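Local structure of DNA photolyase (Agrobacterium tumefaciens, 4U63) at residues D98-R101 with I102-L106. The protein probably repairs cyclobutane pyrimidine dimers in DNA with light, using an FAD cofactor and a methenyltetrahydrofolate antenna chromophore. Residues are numbered along the deposited sequence; the frame is centred on the assembly and turned at random.
With SO4 (sulfate ion), chain O.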
loop_
_atom_site.group_PDB
_atom_site.type_symbol
_atom_site.label_atom_id
_atom_site.label_comp_id
_atom_site.label_asym_id
_atom_site.label_seq_id
_atom_site.Cartn_x
_atom_site.Cartn_y
_atom_site.Cartn_z
ATOM N N ASP A 98 -14.444 15.752 13.815
ATOM C CA ASP A 98 -15.609 15.226 13.111
ATOM C C ASP A 98 -15.753 15.892 11.747
ATOM O O ASP A 98 -15.849 17.121 11.658
ATOM C CB ASP A 98 -16.864 15.464 13.950
ATOM C CG ASP A 98 -18.120 14.904 13.314
ATOM O OD1 ASP A 98 -18.279 13.671 13.288
ATOM O OD2 ASP A 98 -18.962 15.708 12.864
ATOM N N ALA A 99 -15.774 15.076 10.695
ATOM C CA ALA A 99 -15.804 15.585 9.318
ATOM C C ALA A 99 -17.053 16.421 9.054
ATOM O O ALA A 99 -16.967 17.487 8.451
ATOM C CB ALA A 99 -15.715 14.441 8.323
ATOM N N GLU A 100 -18.209 15.943 9.512
ATOM C CA GLU A 100 -19.456 16.673 9.294
ATOM C C GLU A 100 -19.408 18.061 9.931
ATOM O O GLU A 100 -19.757 19.044 9.289
ATOM C CB GLU A 100 -20.662 15.899 9.815
ATOM C CG GLU A 100 -21.976 16.576 9.459
ATOM C CD GLU A 100 -23.200 15.935 10.093
ATOM O OE1 GLU A 100 -23.079 14.950 10.839
ATOM O OE2 GLU A 100 -24.303 16.445 9.839
ATOM N N ARG A 101 -18.981 18.122 11.192
ATOM C CA ARG A 101 -18.877 19.390 11.922
ATOM C C ARG A 101 -17.884 20.337 11.230
ATOM O O ARG A 101 -18.168 21.523 11.058
ATOM C CB ARG A 101 -18.471 19.121 13.382
ATOM C CG ARG A 101 -18.730 20.254 14.368
ATOM C CD ARG A 101 -17.589 21.254 14.442
ATOM N NE ARG A 101 -16.306 20.618 14.772
ATOM C CZ ARG A 101 -15.098 21.119 14.488
ATOM N NH1 ARG A 101 -14.960 22.286 13.846
ATOM N NH2 ARG A 101 -14.009 20.441 14.842
ATOM N N ILE A 102 -16.734 19.808 10.824
ATOM C CA ILE A 102 -15.711 20.622 10.143
ATOM C C ILE A 102 -16.231 21.162 8.811
ATOM O O ILE A 102 -16.069 22.348 8.505
ATOM C CB ILE A 102 -14.403 19.825 9.937
ATOM C CG1 ILE A 102 -13.684 19.681 11.276
ATOM C CG2 ILE A 102 -13.481 20.498 8.924
ATOM C CD1 ILE A 102 -12.712 18.531 11.309
ATOM N N LEU A 103 -16.854 20.291 8.026
ATOM C CA LEU A 103 -17.379 20.699 6.724
ATOM C C LEU A 103 -18.503 21.725 6.864
ATOM O O LEU A 103 -18.527 22.709 6.139
ATOM C CB LEU A 103 -17.822 19.486 5.911
ATOM C CG LEU A 103 -16.679 18.593 5.411
ATOM C CD1 LEU A 103 -17.240 17.308 4.843
ATOM C CD2 LEU A 103 -15.808 19.291 4.365
ATOM N N ARG A 104 -19.419 21.505 7.806
ATOM C CA ARG A 104 -20.491 22.474 8.063
ATOM C C ARG A 104 -19.950 23.837 8.490
ATOM O O ARG A 104 -20.460 24.871 8.057
ATOM C CB ARG A 104 -21.461 21.944 9.116
ATOM C CG ARG A 104 -22.402 20.885 8.597
ATOM C CD ARG A 104 -23.302 20.397 9.717
ATOM N NE ARG A 104 -24.176 19.298 9.307
ATOM C CZ ARG A 104 -25.294 19.435 8.587
ATOM N NH1 ARG A 104 -25.701 20.633 8.168
ATOM N NH2 ARG A 104 -26.016 18.356 8.281
ATOM N N ASP A 105 -18.920 23.832 9.334
ATOM C CA ASP A 105 -18.281 25.070 9.767
ATOM C C ASP A 105 -17.601 25.787 8.591
ATOM O O ASP A 105 -17.733 27.004 8.459
ATOM C CB ASP A 105 -17.286 24.806 10.899
ATOM C CG ASP A 105 -17.967 24.447 12.220
ATOM O OD1 ASP A 105 -19.217 24.300 12.269
ATOM O OD2 ASP A 105 -17.239 24.308 13.226
ATOM N N LEU A 106 -16.892 25.043 7.740
ATOM C CA LEU A 106 -16.281 25.627 6.523
ATOM C C LEU A 106 -17.330 26.193 5.572
ATOM O O LEU A 106 -17.154 27.273 5.015
ATOM C CB LEU A 106 -15.422 24.604 5.771
ATOM C CG LEU A 106 -14.043 24.322 6.356
ATOM C CD1 LEU A 106 -13.413 23.124 5.661
ATOM C CD2 LEU A 106 -13.134 25.538 6.234
HETATM S S SO4 O . -15.391 17.576 17.120
HETATM O O1 SO4 O . -16.863 17.490 16.990
HETATM O O2 SO4 O . -15.037 18.395 18.299
HETATM O O3 SO4 O . -14.829 16.221 17.289
HETATM O O4 SO4 O . -14.829 18.177 15.894
#
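Glu100 pairs with Arg104, and Arg101 with Asp105, in two i to i+4 salt bridges on the first turns of helix 99-110. This helix belongs to the Rossmann-like α/β domain of the photolyase, in the crossover from edge strand 93-96 to strand 114-118. Glu100 and Arg104 run side by side in the same direction, their carboxylate and guanidinium planes turned 47° apart. OE2 of Glu100 lies at the guanidinium edge and accepts from both NE (2.9 Å) and NH2 of Arg104. NH2 also forms a salt bridge to Asp139, just after helix 123-138, so Arg104 links a carboxylate of its own helix to one beyond the neighbouring helix.

Arg101 is folded rather than extended: a bend at chi2 (-87°), followed by another at chi3, curls the chain along the helix surface, bringing the guanidinium over Ile102, between the sulfate and Asp105. There NH1 donates to Asp105 OD2 at 3.1 Å, almost within the guanidinium plane but 42° out of the carboxylate plane. Ile102 CG1 lies over one face of the same group, offset toward its rim. Beneath this polar surface, Leu103 and Leu106 turn to strand 27-31, and Ile102 packs on Ile58 of strand 53-59.

Asp98 is the N-cap residue: its OD2 accepts from Arg101 N (2.9 Å), satisfying an amide of the first turn, while its carbonyl O takes the Ile102 N-H. A sulfate, probably from the crystallisation liquor, sits at this helix start. Its O4 draws three N-H donors together: Asp98 N, Arg101 NE and, closest, Arg101 NH2 at 2.6 Å.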